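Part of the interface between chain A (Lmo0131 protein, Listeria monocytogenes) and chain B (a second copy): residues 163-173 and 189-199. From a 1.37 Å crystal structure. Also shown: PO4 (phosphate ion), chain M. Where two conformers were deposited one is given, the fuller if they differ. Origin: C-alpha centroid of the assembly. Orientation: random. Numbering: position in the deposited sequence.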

# COMPACT_ATOMS: atom_id res chain seq x y z
N SER A 163 -1.26 -3.56 -13.56
CA SER A 163 -1.91 -4.59 -14.34
C SER A 163 -1.22 -4.67 -15.70
O SER A 163 -0.78 -5.75 -16.11
CB SER A 163 -3.41 -4.30 -14.46
OG SER A 163 -4.06 -4.54 -13.23
N LEU A 164 -1.06 -3.53 -16.35
CA LEU A 164 -0.40 -3.46 -17.64
C LEU A 164 1.07 -3.85 -17.53
O LEU A 164 1.64 -4.38 -18.48
CB LEU A 164 -0.54 -2.06 -18.22
CG LEU A 164 -1.96 -1.70 -18.61
CD1 LEU A 164 -2.08 -0.23 -18.93
CD2 LEU A 164 -2.43 -2.53 -19.79
N ALA A 165 1.68 -3.60 -16.37
CA ALA A 165 3.05 -4.02 -16.15
C ALA A 165 3.19 -5.54 -16.06
O ALA A 165 4.08 -6.12 -16.68
CB ALA A 165 3.62 -3.38 -14.95
N TYR A 166 2.31 -6.20 -15.30
CA TYR A 166 2.34 -7.66 -15.27
C TYR A 166 2.08 -8.25 -16.64
O TYR A 166 2.68 -9.23 -17.05
CB TYR A 166 1.25 -8.17 -14.36
CG TYR A 166 1.69 -8.32 -12.95
CD1 TYR A 166 2.12 -7.22 -12.22
CD2 TYR A 166 1.66 -9.56 -12.33
CE1 TYR A 166 2.52 -7.37 -10.89
CE2 TYR A 166 2.06 -9.72 -11.01
CZ TYR A 166 2.49 -8.63 -10.29
OH TYR A 166 2.87 -8.80 -8.96
N LEU A 167 1.16 -7.63 -17.35
CA LEU A 167 0.79 -8.11 -18.66
C LEU A 167 1.99 -8.01 -19.59
O LEU A 167 2.23 -8.89 -20.41
CB LEU A 167 -0.34 -7.24 -19.17
CG LEU A 167 -1.03 -7.69 -20.42
CD1 LEU A 167 -1.68 -9.02 -20.15
CD2 LEU A 167 -2.04 -6.66 -20.78
N ARG A 168 2.76 -6.94 -19.43
CA ARG A 168 3.90 -6.68 -20.27
C ARG A 168 4.97 -7.71 -20.02
O ARG A 168 5.55 -8.25 -20.96
CB ARG A 168 4.52 -5.32 -19.93
CG ARG A 168 5.82 -5.06 -20.67
CD ARG A 168 6.35 -3.67 -20.38
NE ARG A 168 7.49 -3.30 -21.23
CZ ARG A 168 7.99 -2.07 -21.29
NH1 ARG A 168 7.45 -1.08 -20.59
NH2 ARG A 168 9.02 -1.84 -22.07
N SER A 169 5.23 -7.94 -18.73
CA SER A 169 6.44 -8.56 -18.27
C SER A 169 6.31 -10.05 -18.07
O SER A 169 7.31 -10.76 -18.09
CB SER A 169 6.87 -7.89 -16.98
OG SER A 169 7.12 -6.53 -17.20
N LEU A 170 5.10 -10.53 -17.86
CA LEU A 170 4.92 -11.94 -17.57
C LEU A 170 4.25 -12.66 -18.75
O LEU A 170 3.51 -12.04 -19.51
CB LEU A 170 4.15 -12.12 -16.26
CG LEU A 170 4.65 -11.35 -15.04
CD1 LEU A 170 3.87 -11.85 -13.88
CD2 LEU A 170 6.10 -11.58 -14.84
N PRO A 171 4.55 -13.96 -18.92
CA PRO A 171 3.93 -14.76 -20.00
C PRO A 171 2.47 -15.13 -19.68
O PRO A 171 2.10 -16.27 -19.47
CB PRO A 171 4.85 -15.98 -20.09
CG PRO A 171 5.47 -16.09 -18.78
CD PRO A 171 5.60 -14.71 -18.22
N ILE A 172 1.64 -14.10 -19.64
CA ILE A 172 0.21 -14.19 -19.35
C ILE A 172 -0.57 -14.73 -20.55
O ILE A 172 -0.51 -14.18 -21.64
CB ILE A 172 -0.38 -12.79 -18.99
CG1 ILE A 172 0.36 -12.13 -17.82
CG2 ILE A 172 -1.84 -12.91 -18.71
CD1 ILE A 172 0.47 -12.98 -16.59
N ASP A 173 -1.30 -15.83 -20.35
CA ASP A 173 -2.16 -16.38 -21.39
C ASP A 173 -3.59 -15.83 -21.31
O ASP A 173 -4.27 -15.73 -22.31
CB ASP A 173 -2.24 -17.90 -21.27
CG ASP A 173 -0.90 -18.56 -21.29
OD1 ASP A 173 -0.23 -18.46 -22.34
OD2 ASP A 173 -0.51 -19.18 -20.28
N ARG B 189 7.89 -6.11 -28.38
CA ARG B 189 6.68 -6.13 -29.18
C ARG B 189 5.40 -6.04 -28.34
O ARG B 189 4.48 -5.36 -28.73
CB ARG B 189 6.61 -7.35 -30.10
CG ARG B 189 5.29 -7.36 -30.83
CD ARG B 189 5.18 -8.44 -31.84
NE ARG B 189 5.60 -9.73 -31.32
CZ ARG B 189 5.68 -10.82 -32.06
NH1 ARG B 189 5.37 -10.78 -33.34
NH2 ARG B 189 6.08 -11.96 -31.52
N LYS B 190 5.35 -6.72 -27.20
CA LYS B 190 4.17 -6.64 -26.38
C LYS B 190 3.90 -5.19 -25.94
O LYS B 190 2.77 -4.75 -25.93
CB LYS B 190 4.32 -7.53 -25.14
CG LYS B 190 4.39 -9.00 -25.40
CD LYS B 190 4.63 -9.82 -24.09
CE LYS B 190 3.38 -9.90 -23.20
NZ LYS B 190 3.47 -10.81 -22.00
N GLN B 191 4.95 -4.46 -25.57
CA GLN B 191 4.76 -3.09 -25.11
C GLN B 191 4.36 -2.19 -26.26
O GLN B 191 3.64 -1.22 -26.07
CB GLN B 191 5.99 -2.56 -24.37
CG GLN B 191 5.83 -1.18 -23.71
CD GLN B 191 4.74 -1.17 -22.66
OE1 GLN B 191 4.24 -2.23 -22.25
NE2 GLN B 191 4.37 0.03 -22.19
N GLN B 192 4.83 -2.51 -27.45
CA GLN B 192 4.39 -1.74 -28.62
C GLN B 192 2.90 -1.92 -28.87
O GLN B 192 2.18 -0.98 -29.19
CB GLN B 192 5.19 -2.08 -29.88
CG GLN B 192 6.58 -1.45 -29.84
CD GLN B 192 7.18 -1.22 -31.23
OE1 GLN B 192 6.46 -0.92 -32.18
NE2 GLN B 192 8.51 -1.36 -31.34
N ILE B 193 2.45 -3.15 -28.71
CA ILE B 193 1.04 -3.43 -28.83
C ILE B 193 0.24 -2.75 -27.70
O ILE B 193 -0.84 -2.20 -27.93
CB ILE B 193 0.78 -4.93 -28.90
CG1 ILE B 193 1.36 -5.48 -30.19
CG2 ILE B 193 -0.69 -5.22 -28.88
CD1 ILE B 193 1.58 -6.93 -30.17
N ILE B 194 0.80 -2.75 -26.50
CA ILE B 194 0.09 -2.18 -25.37
C ILE B 194 -0.08 -0.68 -25.53
O ILE B 194 -1.17 -0.14 -25.32
CB ILE B 194 0.80 -2.48 -24.06
CG1 ILE B 194 0.67 -3.96 -23.71
CG2 ILE B 194 0.23 -1.61 -22.93
CD1 ILE B 194 1.66 -4.44 -22.69
N ILE B 195 1.00 -0.02 -25.92
CA ILE B 195 0.96 1.41 -26.12
C ILE B 195 -0.10 1.75 -27.14
O ILE B 195 -0.90 2.64 -26.93
CB ILE B 195 2.30 1.98 -26.61
CG1 ILE B 195 3.37 1.84 -25.52
CG2 ILE B 195 2.13 3.44 -26.99
CD1 ILE B 195 4.80 1.97 -26.04
N ARG B 196 -0.11 1.03 -28.25
CA ARG B 196 -1.03 1.36 -29.31
C ARG B 196 -2.47 1.19 -28.81
O ARG B 196 -3.32 2.04 -29.04
CB ARG B 196 -0.76 0.53 -30.55
CG ARG B 196 -1.62 0.93 -31.72
CD ARG B 196 -1.31 0.16 -32.99
NE ARG B 196 -0.02 0.49 -33.61
CZ ARG B 196 0.15 1.43 -34.53
NH1 ARG B 196 1.34 1.64 -35.04
NH2 ARG B 196 -0.87 2.17 -34.94
N ALA B 197 -2.73 0.10 -28.09
CA ALA B 197 -4.05 -0.15 -27.49
C ALA B 197 -4.47 1.00 -26.56
O ALA B 197 -5.61 1.44 -26.58
CB ALA B 197 -4.03 -1.44 -26.74
N ILE B 198 -3.54 1.49 -25.76
CA ILE B 198 -3.87 2.55 -24.81
C ILE B 198 -4.09 3.90 -25.49
O ILE B 198 -5.01 4.63 -25.15
CB ILE B 198 -2.81 2.62 -23.68
CG1 ILE B 198 -2.85 1.33 -22.84
CG2 ILE B 198 -3.02 3.83 -22.81
CD1 ILE B 198 -4.27 0.92 -22.40
N VAL B 199 -3.26 4.22 -26.47
CA VAL B 199 -3.47 5.44 -27.24
C VAL B 199 -4.83 5.46 -27.96
O VAL B 199 -5.55 6.43 -27.87
CB VAL B 199 -2.33 5.67 -28.24
CG1 VAL B 199 -2.66 6.82 -29.18
CG2 VAL B 199 -1.04 5.92 -27.50
P PO4 M . 3.99 -9.50 -35.92
O1 PO4 M . 2.65 -9.08 -36.46
O2 PO4 M . 4.16 -10.98 -36.20
O3 PO4 M . 5.08 -8.65 -36.52
O4 PO4 M . 3.97 -9.30 -34.43
O HOH W 1 2.61 -1.95 -19.83
O HOH W 2 2.12 -12.88 -22.94

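A single lysine from chain B reaches the C-terminal end of a chain A helix, where Leu A167 O and Arg A168 O receive no backbone hydrogen bond from within the stretch. Lys B190 NZ donates a hydrogen bond to Leu A167 O at 2.8 Å and a weak one to Arg A168 O at 3.5 Å. Leu A170 O also lies 2.8 Å from Lys B190 NZ, but the angle is too poor for a hydrogen bond; the proximity still sets the ammonium charge against a third partially negative oxygen. Water 2 accepts a hydrogen bond from Lys B190 NZ at 2.6 Å and donates one to Ile A172 O at 3.2 Å, extending the link into the loop. Leu A170 is the first residue after the helix to leave helical phi/psi, and the backbone beyond it runs past the ammonium group, with Ile A172 N 4.4 Å from Lys B190 NZ.

The two helices, A163-169 and B189-199, run roughly antiparallel, with 146° between their N-to-C directions and a closest axial approach of 9.5 Å. Their CA atoms come nearest at Arg A168 and Gln B191, 6.1 Å apart. The antiparallel course sets the start of the chain B stretch beside the end of the chain A helix, and Ile B198 beside the earlier Leu A164.

Lys B190, Gln B191, Ile B194 and Ile B198 all direct their CA-to-CB bonds toward chain A, so one face of their helix supplies the contact. Leu A164 points back toward them and meets two isoleucines: its CD2 lies 4.2 Å from Ile B194 CG2, and its CD1 lies 4.3 Å from Ile B198 CD1. These are apolar contacts between buried side chains. Ile B194 also packs against the backbone one turn on, with its CD1 4.0 Å from Arg A168 CA.

Arg A168 leaves its backbone sideways, but its extended side chain, with all four chi angles near 180°, brings its end nearer to chain B. Gln B191 CG lies over one face of the guanidinium, while Gln B191 OE1 comes within 3.2 Å of Arg A168 CD. Gln B191 OE1 also accepts a hydrogen bond from water 1 at 2.9 Å; the water donates a second, weak one to Leu A164 O, also at 2.9 Å, bridging the chains. Gln B191 NE2 is hydrogen-bonded elsewhere in the structure.

Away from this contact, Arg B189 NH1 donates a very short hydrogen bond of 2.3 Å to O4 of the phosphate, probably derived from the crystallisation liquor.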